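PDB 5IPW: oligopeptide ABC transporter, periplasmic oligopeptide-binding protein, putative from Thermotoga maritima MSB8, which probably binds oligopeptides in the periplasm for uptake by an ABC transporter. Local coordinates for residues G57-W63 with F629-Q633; E81-A85 with P96-W102; A338-N344 with F487-N493; L390-Y396 with A497-L501. Residues are numbered along the deposited sequence.

In the fold
Contacts 2 and 3 lie in different sheets on opposite sides of the chain's centre, with their own centres about 40 Å apart. Between the two segments of contact 1 in sequence, contact 2 comes first, at the open end of the hairpin formed by strands 85-87 and 94-105. Contact 3 pairs strands 340-343 and 489-494 in a mixed five-stranded sheet. Contact 4 alternates with it along the chain, its segments following those of contact 3; their centres are about 21 Å apart, and the centre of contact 4 is about 10 Å from that of the chain. Contact 1 spans all three in sequence, bringing the C-terminus back to residues 57-63. This layout fits the two-lobed architecture of periplasmic binding proteins.

Contact 1 of 4, residues G57-W63 with F629-Q633; sequences GQFGGTW and FFIEQ
The two segments are extended but do not pair directly as strands. Residues 57-61 bow round the C-terminal strand 630-631 before entering edge strand 62-67; Gly57 CA lies 5.7 Å from Phe630 CA, and Gly61 CA 6.3 Å from Ile631 CA. Strand 630-631 itself pairs antiparallel with 605-606, so the contact ties the C-terminus to the run leading into edge strand 62-67 of a separate, mixed sheet. Water 1 fills the gap, accepting from Ile631 N at 2.7 Å and bridging to Gln58 O at 3.1 Å and Gly60 O at 2.9 Å. Gly60 (phi/psi 133/-178°) and Gly61 (94/165°) adopt angles that call for glycine, and a CB on Gly57 would strike Phe630. The Phe630 ring (chi1 p) instead takes Gly57 CA over its face, a CH-pi contact 3.5 Å from the ring centroid. Ile631 CD1 packs on Gly61 CA at 4.0 Å. Trp63 (chi1 t) meets Phe629 obliquely, CH2 to CD2 3.6 Å, while its NE1 bonds Met299 O. At the terminus Gln633 (chi1 and chi2 m) folds back, NE2 donating to Ile631 O at 2.9 Å, and Gln633 N donates to Gln58 OE1 at 3.0 Å, almost linearly.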
loop_
_atom_site.group_PDB
_atom_site.type_symbol
_atom_site.label_atom_id
_atom_site.label_comp_id
_atom_site.label_asym_id
_atom_site.label_seq_id
_atom_site.Cartn_x
_atom_site.Cartn_y
_atom_site.Cartn_z
ATOM N N GLY A 57 24.476 -2.227 -12.605
ATOM C CA GLY A 57 24.216 -1.029 -13.402
ATOM C C GLY A 57 25.429 -0.173 -13.705
ATOM O O GLY A 57 26.530 -0.462 -13.258
ATOM N N GLN A 58 25.204 0.887 -14.477
ATOM C CA GLN A 58 26.237 1.847 -14.864
ATOM C C GLN A 58 25.840 3.213 -14.360
ATOM O O GLN A 58 24.652 3.539 -14.291
ATOM C CB GLN A 58 26.385 1.909 -16.378
ATOM C CG GLN A 58 26.900 0.627 -16.995
ATOM C CD GLN A 58 26.848 0.653 -18.510
ATOM O OE1 GLN A 58 25.772 0.648 -19.103
ATOM N NE2 GLN A 58 28.015 0.675 -19.147
ATOM N N PHE A 59 26.843 4.007 -14.008
ATOM C CA PHE A 59 26.615 5.327 -13.445
ATOM C C PHE A 59 26.316 6.339 -14.543
ATOM O O PHE A 59 26.933 6.314 -15.613
ATOM C CB PHE A 59 27.853 5.810 -12.691
ATOM C CG PHE A 59 28.022 5.204 -11.340
ATOM C CD1 PHE A 59 27.059 5.395 -10.363
ATOM C CD2 PHE A 59 29.168 4.477 -11.024
ATOM C CE1 PHE A 59 27.214 4.847 -9.103
ATOM C CE2 PHE A 59 29.331 3.927 -9.768
ATOM C CZ PHE A 59 28.356 4.118 -8.802
ATOM N N GLY A 60 25.379 7.234 -14.255
ATOM C CA GLY A 60 25.182 8.430 -15.044
ATOM C C GLY A 60 23.741 8.679 -15.393
ATOM O O GLY A 60 22.853 7.938 -14.971
ATOM N N GLY A 61 23.521 9.754 -16.151
ATOM C CA GLY A 61 22.247 10.002 -16.810
ATOM C C GLY A 61 21.284 10.880 -16.046
ATOM O O GLY A 61 21.451 11.128 -14.846
ATOM N N THR A 62 20.277 11.362 -16.771
ATOM C CA THR A 62 19.191 12.135 -16.196
ATOM C C THR A 62 17.898 11.425 -16.536
ATOM O O THR A 62 17.571 11.220 -17.702
ATOM C CB THR A 62 19.151 13.593 -16.711
ATOM O OG1 THR A 62 20.348 14.279 -16.319
ATOM C CG2 THR A 62 17.965 14.349 -16.131
ATOM N N TRP A 63 17.174 11.066 -15.489
ATOM C CA TRP A 63 15.945 10.320 -15.580
ATOM C C TRP A 63 14.806 11.326 -15.739
ATOM O O TRP A 63 14.471 12.059 -14.797
ATOM C CB TRP A 63 15.815 9.461 -14.309
ATOM C CG TRP A 63 14.526 8.754 -14.054
ATOM C CD1 TRP A 63 13.438 8.644 -14.881
ATOM C CD2 TRP A 63 14.209 8.016 -12.877
ATOM N NE1 TRP A 63 12.447 7.895 -14.268
ATOM C CE2 TRP A 63 12.905 7.495 -13.041
ATOM C CE3 TRP A 63 14.906 7.739 -11.695
ATOM C CZ2 TRP A 63 12.289 6.723 -12.063
ATOM C CZ3 TRP A 63 14.293 6.982 -10.728
ATOM C CH2 TRP A 63 12.995 6.477 -10.914
ATOM N N PHE A 629 17.727 1.496 -10.145
ATOM C CA PHE A 629 17.424 1.691 -11.567
ATOM C C PHE A 629 18.643 2.304 -12.206
ATOM O O PHE A 629 19.372 3.043 -11.551
ATOM C CB PHE A 629 16.265 2.661 -11.780
ATOM C CG PHE A 629 14.921 2.157 -11.322
ATOM C CD1 PHE A 629 14.711 0.833 -10.959
ATOM C CD2 PHE A 629 13.842 3.025 -11.310
ATOM C CE1 PHE A 629 13.458 0.398 -10.554
ATOM C CE2 PHE A 629 12.582 2.594 -10.929
ATOM C CZ PHE A 629 12.391 1.282 -10.537
ATOM N N PHE A 630 18.870 2.005 -13.479
ATOM C CA PHE A 630 19.920 2.689 -14.227
ATOM C C PHE A 630 19.602 2.889 -15.698
ATOM O O PHE A 630 18.714 2.248 -16.248
ATOM C CB PHE A 630 21.267 1.971 -14.072
ATOM C CG PHE A 630 21.418 0.717 -14.910
ATOM C CD1 PHE A 630 20.864 -0.482 -14.497
ATOM C CD2 PHE A 630 22.169 0.730 -16.073
ATOM C CE1 PHE A 630 21.035 -1.641 -15.240
ATOM C CE2 PHE A 630 22.341 -0.425 -16.822
ATOM C CZ PHE A 630 21.768 -1.612 -16.405
ATOM N N ILE A 631 20.365 3.793 -16.308
ATOM C CA ILE A 631 20.297 4.087 -17.730
ATOM C C ILE A 631 21.560 3.555 -18.394
ATOM O O ILE A 631 22.672 3.882 -17.977
ATOM C CB ILE A 631 20.211 5.617 -17.971
ATOM C CG1 ILE A 631 18.935 6.178 -17.353
ATOM C CG2 ILE A 631 20.238 5.954 -19.457
ATOM C CD1 ILE A 631 19.043 7.641 -16.989
ATOM N N GLU A 632 21.391 2.770 -19.451
ATOM C CA GLU A 632 22.539 2.221 -20.167
ATOM C C GLU A 632 23.453 3.336 -20.656
ATOM O O GLU A 632 22.980 4.371 -21.101
ATOM C CB GLU A 632 22.074 1.368 -21.342
ATOM C CG GLU A 632 21.398 0.085 -20.898
ATOM C CD GLU A 632 20.809 -0.723 -22.034
ATOM O OE1 GLU A 632 20.654 -0.190 -23.152
ATOM O OE2 GLU A 632 20.477 -1.906 -21.791
ATOM N N GLN A 633 24.759 3.127 -20.534
ATOM C CA GLN A 633 25.756 4.073 -21.017
ATOM C C GLN A 633 26.533 3.428 -22.152
ATOM O O GLN A 633 26.781 4.072 -23.169
ATOM C CB GLN A 633 26.722 4.489 -19.901
ATOM C CG GLN A 633 26.063 4.980 -18.619
ATOM C CD GLN A 633 25.355 6.322 -18.773
ATOM O OE1 GLN A 633 25.980 7.325 -19.098
ATOM N NE2 GLN A 633 24.046 6.345 -18.513
HETATM O O HOH W 1 22.121 5.184 -14.805
#

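Contact 2 of 4, residues E81-A85 with P96-W102; sequences EVKLA and PGLAKSW
This is the open end of a beta hairpin, where strand 85-87 pairs with strand 94-105 at the edge of a five-stranded antiparallel sheet. Ala85 and Pro96 form an antiparallel non-hydrogen-bonded pair, CA to CA 4.7 Å, with diverging side chains. Beyond it both chains leave strand geometry: Leu84 turns to phi/psi -63/-41° and Gly97 to -133/-122°, which brings Leu84 CA to 4.4 Å from Leu98 CA. Two backbone amides then satisfy two successive carbonyls. Leu98 N donates to Lys83 O at 3.0 Å, nearly straight, and Ala99 N to Leu84 O at 2.9 Å; Leu98 N is also 3.2 Å from Leu84 O, but at too poor an angle to bond. Within its own segment Gly97 N donates to Ala99 O at 3.2 Å. A CB on Gly97 would clash with the carbonyls of Lys83 and Leu84.

The charged ends are also paired. Lys83, with chi1 and chi2 m, curls back so that NZ forms a salt bridge with Glu81 OE1 at 2.9 Å and further bonds Tyr184 O and Gly185 O, while Glu81 OE1 is shared with Arg619. Among the apolar groups, Leu84 CB meets Ala99 CB and Leu84 CD2 meets Leu98 CB, each at 4.2 Å. Trp102 (chi1 p, chi2 101°) lays its ring against Ala85, whose CB sits 4.1 Å from the centroid of the six-membered ring.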
loop_
_atom_site.group_PDB
_atom_site.type_symbol
_atom_site.label_atom_id
_atom_site.label_comp_id
_atom_site.label_asym_id
_atom_site.label_seq_id
_atom_site.Cartn_x
_atom_site.Cartn_y
_atom_site.Cartn_z
ATOM N N GLU A 81 11.975 7.869 -0.788
ATOM C CA GLU A 81 11.815 7.428 0.588
ATOM C C GLU A 81 12.818 6.371 1.002
ATOM O O GLU A 81 13.215 5.517 0.211
ATOM C CB GLU A 81 10.394 6.897 0.818
ATOM C CG GLU A 81 9.415 7.967 1.268
ATOM C CD GLU A 81 7.974 7.534 1.114
ATOM O OE1 GLU A 81 7.655 6.356 1.404
ATOM O OE2 GLU A 81 7.160 8.378 0.690
ATOM N N VAL A 82 13.213 6.439 2.265
ATOM C CA VAL A 82 14.089 5.436 2.860
ATOM C C VAL A 82 13.518 4.996 4.202
ATOM O O VAL A 82 12.877 5.774 4.908
ATOM C CB VAL A 82 15.543 5.944 3.026
ATOM C CG1 VAL A 82 16.172 6.206 1.666
ATOM C CG2 VAL A 82 15.605 7.192 3.899
ATOM N N LYS A 83 13.765 3.737 4.537
ATOM C CA LYS A 83 13.175 3.104 5.709
ATOM C C LYS A 83 14.278 2.480 6.551
ATOM O O LYS A 83 15.362 2.201 6.039
ATOM C CB LYS A 83 12.181 2.018 5.264
ATOM C CG LYS A 83 11.238 2.454 4.149
ATOM C CD LYS A 83 10.283 3.544 4.614
ATOM C CE LYS A 83 9.412 4.048 3.477
ATOM N NZ LYS A 83 8.630 5.250 3.889
ATOM N N LEU A 84 14.003 2.259 7.835
ATOM C CA LEU A 84 14.907 1.479 8.674
ATOM C C LEU A 84 14.966 0.085 8.100
ATOM O O LEU A 84 16.023 -0.532 8.021
ATOM C CB LEU A 84 14.410 1.422 10.113
ATOM C CG LEU A 84 14.528 2.725 10.901
ATOM C CD1 LEU A 84 13.913 2.571 12.280
ATOM C CD2 LEU A 84 15.979 3.153 11.027
ATOM N N ALA A 85 13.809 -0.404 7.693
ATOM C CA ALA A 85 13.729 -1.665 6.999
ATOM C C ALA A 85 12.648 -1.553 5.945
ATOM O O ALA A 85 11.547 -1.076 6.222
ATOM C CB ALA A 85 13.412 -2.780 7.978
ATOM N N PRO A 96 16.508 -5.477 5.262
ATOM C CA PRO A 96 17.364 -4.418 5.810
ATOM C C PRO A 96 17.342 -3.106 5.029
ATOM O O PRO A 96 17.273 -3.108 3.802
ATOM C CB PRO A 96 18.762 -5.034 5.771
ATOM C CG PRO A 96 18.528 -6.499 5.784
ATOM C CD PRO A 96 17.255 -6.721 5.029
ATOM N N GLY A 97 17.391 -1.999 5.762
ATOM C CA GLY A 97 17.417 -0.659 5.184
ATOM C C GLY A 97 18.496 0.135 5.879
ATOM O O GLY A 97 19.639 -0.272 5.870
ATOM N N LEU A 98 18.138 1.260 6.489
ATOM C CA LEU A 98 19.098 2.003 7.305
ATOM C C LEU A 98 19.483 1.246 8.566
ATOM O O LEU A 98 20.536 1.502 9.135
ATOM C CB LEU A 98 18.587 3.388 7.681
ATOM C CG LEU A 98 19.088 4.463 6.721
ATOM C CD1 LEU A 98 18.416 5.785 7.015
ATOM C CD2 LEU A 98 20.600 4.636 6.762
ATOM N N ALA A 99 18.625 0.332 9.004
ATOM C CA ALA A 99 18.983 -0.619 10.039
ATOM C C ALA A 99 19.550 -1.873 9.389
ATOM O O ALA A 99 18.946 -2.431 8.478
ATOM C CB ALA A 99 17.765 -0.971 10.874
ATOM N N LYS A 100 20.717 -2.312 9.854
ATOM C CA LYS A 100 21.293 -3.578 9.398
ATOM C C LYS A 100 20.590 -4.787 10.030
ATOM O O LYS A 100 20.504 -5.857 9.421
ATOM C CB LYS A 100 22.797 -3.617 9.647
ATOM C CG LYS A 100 23.224 -3.612 11.102
ATOM C CD LYS A 100 24.706 -3.282 11.217
ATOM C CE LYS A 100 25.253 -3.605 12.597
ATOM N NZ LYS A 100 26.630 -4.172 12.517
ATOM N N SER A 101 20.079 -4.617 11.242
ATOM C CA SER A 101 19.346 -5.689 11.920
ATOM C C SER A 101 18.508 -5.117 13.034
ATOM O O SER A 101 18.779 -4.026 13.543
ATOM C CB SER A 101 20.296 -6.747 12.493
ATOM O OG SER A 101 21.232 -6.166 13.386
ATOM N N TRP A 102 17.472 -5.860 13.391
ATOM C CA TRP A 102 16.559 -5.437 14.432
ATOM C C TRP A 102 16.185 -6.622 15.297
ATOM O O TRP A 102 16.569 -7.758 15.027
ATOM C CB TRP A 102 15.323 -4.753 13.837
ATOM C CG TRP A 102 14.671 -5.514 12.727
ATOM C CD1 TRP A 102 13.554 -6.287 12.807
ATOM C CD2 TRP A 102 15.095 -5.560 11.362
ATOM N NE1 TRP A 102 13.257 -6.818 11.579
ATOM C CE2 TRP A 102 14.188 -6.388 10.672
ATOM C CE3 TRP A 102 16.156 -4.984 10.656
ATOM C CZ2 TRP A 102 14.310 -6.656 9.311
ATOM C CZ3 TRP A 102 16.282 -5.255 9.306
ATOM C CH2 TRP A 102 15.364 -6.083 8.646
#

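Contact 3 of 4, residues A338-N344 with F487-N493; sequences ASRISLN and FDAMVWN
Asn344 binds the far segment twice: its N donates to Asp488 O at 2.7 Å and its ND2 to Phe487 O at 2.7 Å. At the other end Arg340, with chi1 and chi2 p, bends over so that NE donates to Asn493 O at 3.0 Å, joined by a weak bond from NH2 at 3.5 Å; NH2 also forms a salt bridge with Asp516. Between these ends runs a regular antiparallel ladder. In the hydrogen-bonded pair Arg340-Trp492, Arg340 N donates to Trp492 O at 2.9 Å and Trp492 N to Arg340 O at 3.0 Å; in Ser342-Met490, Ser342 N donates to Met490 O at 3.0 Å and Met490 N to Ser342 O at 3.1 Å. Ile341-Val491 and Leu343-Ala489 are non-hydrogen-bonded pairs, CA to CA 4.2 and 4.3 Å. The strand axes approach to 4.7 Å at 151°. With strand order 467-472, 440-445, 489-494, 340-343, 589-591, and 340-343 antiparallel to its neighbours, the sheet matches the core of a type II periplasmic binding protein lobe. The face bearing Ile341, Val491, Leu343 and Ala489 is apolar: Ile341 CD1 touches Ala489 CB at 3.6 Å, Ile341 CG1 touches Val491 CG1 at 3.9 Å, and helix 448-462 packs over Ile341 and Val491. Met490 and Trp492 project from the opposite face toward helix 475-484, and beyond the ladder the Phe487 ring (chi1 p) takes Asn344 CG over its face.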
loop_
_atom_site.group_PDB
_atom_site.type_symbol
_atom_site.label_atom_id
_atom_site.label_comp_id
_atom_site.label_asym_id
_atom_site.label_seq_id
_atom_site.Cartn_x
_atom_site.Cartn_y
_atom_site.Cartn_z
ATOM N N ALA A 338 -12.561 -5.598 -8.774
ATOM C CA ALA A 338 -12.933 -4.248 -9.164
ATOM C C ALA A 338 -14.377 -3.938 -8.754
ATOM O O ALA A 338 -14.754 -2.770 -8.647
ATOM C CB ALA A 338 -12.772 -4.074 -10.662
ATOM N N SER A 339 -15.184 -4.980 -8.542
ATOM C CA SER A 339 -16.598 -4.798 -8.208
ATOM C C SER A 339 -17.200 -6.050 -7.585
ATOM O O SER A 339 -17.611 -6.956 -8.298
ATOM C CB SER A 339 -17.392 -4.404 -9.457
ATOM O OG SER A 339 -18.723 -4.046 -9.127
ATOM N N ARG A 340 -17.239 -6.086 -6.253
ATOM C CA ARG A 340 -17.794 -7.216 -5.506
ATOM C C ARG A 340 -19.111 -6.846 -4.828
ATOM O O ARG A 340 -19.504 -5.681 -4.818
ATOM C CB ARG A 340 -16.787 -7.766 -4.480
ATOM C CG ARG A 340 -16.126 -6.756 -3.548
ATOM C CD ARG A 340 -16.990 -6.299 -2.373
ATOM N NE ARG A 340 -16.241 -5.371 -1.526
ATOM C CZ ARG A 340 -16.494 -5.103 -0.244
ATOM N NH1 ARG A 340 -17.505 -5.680 0.401
ATOM N NH2 ARG A 340 -15.716 -4.240 0.401
ATOM N N ILE A 341 -19.783 -7.852 -4.269
ATOM C CA ILE A 341 -21.068 -7.668 -3.598
ATOM C C ILE A 341 -21.122 -8.449 -2.292
ATOM O O ILE A 341 -20.530 -9.522 -2.156
ATOM C CB ILE A 341 -22.249 -8.096 -4.502
ATOM C CG1 ILE A 341 -23.584 -7.604 -3.934
ATOM C CG2 ILE A 341 -22.289 -9.609 -4.691
ATOM C CD1 ILE A 341 -24.756 -7.840 -4.867
ATOM N N SER A 342 -21.822 -7.885 -1.321
ATOM C CA SER A 342 -22.184 -8.620 -0.123
ATOM C C SER A 342 -23.689 -8.468 0.072
ATOM O O SER A 342 -24.264 -7.420 -0.227
ATOM C CB SER A 342 -21.392 -8.143 1.100
ATOM O OG SER A 342 -21.267 -6.738 1.139
ATOM N N LEU A 343 -24.326 -9.539 0.520
ATOM C CA LEU A 343 -25.748 -9.510 0.820
ATOM C C LEU A 343 -25.923 -9.046 2.257
ATOM O O LEU A 343 -25.000 -9.137 3.062
ATOM C CB LEU A 343 -26.363 -10.898 0.626
ATOM C CG LEU A 343 -26.107 -11.569 -0.728
ATOM C CD1 LEU A 343 -26.488 -13.036 -0.649
ATOM C CD2 LEU A 343 -26.857 -10.865 -1.850
ATOM N N ASN A 344 -27.110 -8.547 2.579
ATOM C CA ASN A 344 -27.376 -8.061 3.921
ATOM C C ASN A 344 -27.683 -9.238 4.848
ATOM O O ASN A 344 -28.808 -9.720 4.904
ATOM C CB ASN A 344 -28.524 -7.045 3.890
ATOM C CG ASN A 344 -28.701 -6.321 5.209
ATOM O OD1 ASN A 344 -28.154 -6.726 6.236
ATOM N ND2 ASN A 344 -29.477 -5.245 5.190
ATOM N N PHE A 487 -30.855 -1.976 3.095
ATOM C CA PHE A 487 -30.450 -2.507 1.806
ATOM C C PHE A 487 -30.577 -4.027 1.798
ATOM O O PHE A 487 -30.583 -4.668 2.847
ATOM C CB PHE A 487 -29.005 -2.090 1.478
ATOM C CG PHE A 487 -27.986 -2.633 2.436
ATOM C CD1 PHE A 487 -27.695 -1.967 3.616
ATOM C CD2 PHE A 487 -27.325 -3.819 2.164
ATOM C CE1 PHE A 487 -26.764 -2.475 4.506
ATOM C CE2 PHE A 487 -26.389 -4.331 3.050
ATOM C CZ PHE A 487 -26.110 -3.660 4.221
ATOM N N ASP A 488 -30.676 -4.582 0.598
ATOM C CA ASP A 488 -30.611 -6.017 0.378
ATOM C C ASP A 488 -29.171 -6.424 0.088
ATOM O O ASP A 488 -28.652 -7.383 0.670
ATOM C CB ASP A 488 -31.497 -6.415 -0.810
ATOM C CG ASP A 488 -32.916 -5.907 -0.677
ATOM O OD1 ASP A 488 -33.448 -5.956 0.440
ATOM O OD2 ASP A 488 -33.501 -5.460 -1.683
ATOM N N ALA A 489 -28.536 -5.694 -0.825
ATOM C CA ALA A 489 -27.159 -5.972 -1.212
ATOM C C ALA A 489 -26.407 -4.704 -1.635
ATOM O O ALA A 489 -26.962 -3.831 -2.314
ATOM C CB ALA A 489 -27.138 -6.997 -2.327
ATOM N N MET A 490 -25.139 -4.635 -1.224
ATOM C CA MET A 490 -24.244 -3.508 -1.499
ATOM C C MET A 490 -23.038 -3.972 -2.310
ATOM O O MET A 490 -22.369 -4.949 -1.934
ATOM C CB MET A 490 -23.710 -2.936 -0.181
ATOM C CG MET A 490 -24.729 -2.213 0.681
ATOM S SD MET A 490 -25.103 -0.582 0.028
ATOM C CE MET A 490 -25.979 0.146 1.398
ATOM N N VAL A 491 -22.737 -3.268 -3.402
ATOM C CA VAL A 491 -21.498 -3.535 -4.137
ATOM C C VAL A 491 -20.444 -2.464 -3.840
ATOM O O VAL A 491 -20.751 -1.275 -3.665
ATOM C CB VAL A 491 -21.693 -3.710 -5.678
ATOM C CG1 VAL A 491 -23.044 -4.342 -6.001
ATOM C CG2 VAL A 491 -21.510 -2.403 -6.433
ATOM N N TRP A 492 -19.198 -2.915 -3.788
ATOM C CA TRP A 492 -18.046 -2.043 -3.605
ATOM C C TRP A 492 -16.844 -2.758 -4.198
ATOM O O TRP A 492 -16.870 -3.984 -4.360
ATOM C CB TRP A 492 -17.810 -1.794 -2.115
ATOM C CG TRP A 492 -16.905 -0.637 -1.793
ATOM C CD1 TRP A 492 -15.627 -0.697 -1.304
ATOM C CD2 TRP A 492 -17.225 0.750 -1.902
ATOM N NE1 TRP A 492 -15.135 0.570 -1.112
ATOM C CE2 TRP A 492 -16.097 1.476 -1.470
ATOM C CE3 TRP A 492 -18.358 1.451 -2.322
ATOM C CZ2 TRP A 492 -16.069 2.864 -1.456
ATOM C CZ3 TRP A 492 -18.326 2.828 -2.306
ATOM C CH2 TRP A 492 -17.190 3.520 -1.880
ATOM N N ASN A 493 -15.797 -2.005 -4.520
ATOM C CA ASN A 493 -14.546 -2.618 -4.957
ATOM C C ASN A 493 -13.903 -3.328 -3.783
ATOM O O ASN A 493 -14.440 -3.331 -2.680
ATOM C CB ASN A 493 -13.593 -1.578 -5.543
ATOM C CG ASN A 493 -13.137 -0.553 -4.518
ATOM O OD1 ASN A 493 -12.565 -0.895 -3.480
ATOM N ND2 ASN A 493 -13.393 0.716 -4.807
#

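Contact 4 of 4, residues L390-Y396 with A497-L501; sequences LVSGSPY and AAQPL
Ala497 is covered most, caught between Leu390 and Val391. Its carbonyl accepts from Val391 N at 3.0 Å, with Leu390 CA also 3.3 Å from Ala497 O, and its CB meets Leu390 CD2 at 4.1 Å. Leu390, with chi1 m and chi2 t, extends to press CD2 on Pro500 CG at 3.5 Å. Both segments are irregular, so this is loop-to-loop contact: residues 497-501 follow strand 489-494, and Gln499 NE2 bonds Gly91 O in the turn of the hairpin formed by strands 85-87 and 94-105, consistent with a place between the two lobes of the binding-protein fold. Tyr396 (chi1 -38°) presents its ring edge to Gln499 OE1, 3.4 Å from CE2, and to Pro500 CD, 4.0 Å from CD2; its OH is 3.6 Å from Leu501 CD1, and helix 568-584 packs against the ring through Ile571 and Met575. Water 2 accepts from Tyr396 N at 2.5 Å and donates to Ala498 O at 3.0 Å and Ser394 OG at 2.7 Å, while Ser394 OG donates to Val391 O at 2.9 Å.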
loop_
_atom_site.group_PDB
_atom_site.type_symbol
_atom_site.label_atom_id
_atom_site.label_comp_id
_atom_site.label_asym_id
_atom_site.label_seq_id
_atom_site.Cartn_x
_atom_site.Cartn_y
_atom_site.Cartn_z
ATOM N N LEU A 390 -7.417 -11.864 -1.788
ATOM C CA LEU A 390 -6.058 -11.345 -1.869
ATOM C C LEU A 390 -5.445 -11.687 -3.220
ATOM O O LEU A 390 -5.489 -12.839 -3.654
ATOM C CB LEU A 390 -5.206 -11.867 -0.706
ATOM C CG LEU A 390 -5.777 -11.586 0.700
ATOM C CD1 LEU A 390 -4.880 -12.112 1.812
ATOM C CD2 LEU A 390 -6.042 -10.102 0.903
ATOM N N VAL A 391 -4.921 -10.658 -3.882
ATOM C CA VAL A 391 -4.407 -10.765 -5.249
ATOM C C VAL A 391 -3.117 -11.574 -5.315
ATOM O O VAL A 391 -2.407 -11.697 -4.316
ATOM C CB VAL A 391 -4.136 -9.378 -5.882
ATOM C CG1 VAL A 391 -5.410 -8.552 -5.941
ATOM C CG2 VAL A 391 -3.032 -8.629 -5.142
ATOM N N SER A 392 -2.819 -12.115 -6.496
ATOM C CA SER A 392 -1.561 -12.832 -6.726
ATOM C C SER A 392 -0.359 -11.904 -6.541
ATOM O O SER A 392 -0.382 -10.739 -6.955
ATOM C CB SER A 392 -1.547 -13.484 -8.114
ATOM O OG SER A 392 -2.003 -12.592 -9.109
ATOM N N GLY A 393 0.676 -12.433 -5.894
ATOM C CA GLY A 393 1.892 -11.679 -5.605
ATOM C C GLY A 393 1.815 -10.918 -4.295
ATOM O O GLY A 393 2.316 -9.796 -4.192
ATOM N N SER A 394 1.202 -11.536 -3.287
ATOM C CA SER A 394 1.023 -10.901 -1.991
ATOM C C SER A 394 1.256 -11.921 -0.892
ATOM O O SER A 394 0.898 -13.083 -1.048
ATOM C CB SER A 394 -0.380 -10.304 -1.880
ATOM O OG SER A 394 -1.363 -11.303 -1.684
ATOM N N PRO A 395 1.835 -11.485 0.237
ATOM C CA PRO A 395 2.367 -12.417 1.230
ATOM C C PRO A 395 1.430 -13.553 1.592
ATOM O O PRO A 395 1.848 -14.710 1.607
ATOM C CB PRO A 395 2.611 -11.533 2.460
ATOM C CG PRO A 395 1.898 -10.248 2.194
ATOM C CD PRO A 395 1.901 -10.093 0.711
ATOM N N TYR A 396 0.172 -13.222 1.859
ATOM C CA TYR A 396 -0.790 -14.185 2.388
ATOM C C TYR A 396 -1.741 -14.719 1.316
ATOM O O TYR A 396 -2.755 -15.340 1.649
ATOM C CB TYR A 396 -1.581 -13.537 3.522
ATOM C CG TYR A 396 -0.728 -12.634 4.377
ATOM C CD1 TYR A 396 0.319 -13.152 5.130
ATOM C CD2 TYR A 396 -0.947 -11.258 4.412
ATOM C CE1 TYR A 396 1.117 -12.329 5.908
ATOM C CE2 TYR A 396 -0.156 -10.427 5.186
ATOM C CZ TYR A 396 0.873 -10.966 5.932
ATOM O OH TYR A 396 1.659 -10.148 6.703
ATOM N N ALA A 497 -5.736 -5.336 -1.259
ATOM C CA ALA A 497 -5.784 -6.786 -1.124
ATOM C C ALA A 497 -4.412 -7.433 -1.360
ATOM O O ALA A 497 -4.328 -8.554 -1.859
ATOM C CB ALA A 497 -6.814 -7.353 -2.088
ATOM N N ALA A 498 -3.344 -6.715 -1.011
ATOM C CA ALA A 498 -1.994 -7.274 -0.995
ATOM C C ALA A 498 -1.525 -7.365 0.448
ATOM O O ALA A 498 -1.240 -8.453 0.951
ATOM C CB ALA A 498 -1.046 -6.410 -1.808
ATOM N N GLN A 499 -1.455 -6.213 1.111
ATOM C CA GLN A 499 -1.117 -6.153 2.521
ATOM C C GLN A 499 -2.337 -5.637 3.278
ATOM O O GLN A 499 -2.475 -4.432 3.506
ATOM C CB GLN A 499 0.099 -5.256 2.748
ATOM C CG GLN A 499 0.539 -5.177 4.201
ATOM C CD GLN A 499 0.647 -6.541 4.841
ATOM O OE1 GLN A 499 -0.310 -7.035 5.430
ATOM N NE2 GLN A 499 1.800 -7.175 4.698
ATOM N N PRO A 500 -3.238 -6.555 3.664
ATOM C CA PRO A 500 -4.484 -6.177 4.324
ATOM C C PRO A 500 -4.288 -5.572 5.700
ATOM O O PRO A 500 -5.067 -4.723 6.088
ATOM C CB PRO A 500 -5.232 -7.509 4.474
ATOM C CG PRO A 500 -4.496 -8.488 3.637
ATOM C CD PRO A 500 -3.087 -8.017 3.617
ATOM N N LEU A 501 -3.248 -5.994 6.415
ATOM C CA LEU A 501 -3.093 -5.666 7.837
ATOM C C LEU A 501 -2.885 -4.184 8.178
ATOM O O LEU A 501 -3.029 -3.794 9.336
ATOM C CB LEU A 501 -1.976 -6.512 8.443
ATOM C CG LEU A 501 -2.341 -7.998 8.543
ATOM C CD1 LEU A 501 -1.097 -8.870 8.639
ATOM C CD2 LEU A 501 -3.261 -8.249 9.731
HETATM O O HOH W 2 -1.459 -11.469 0.991
#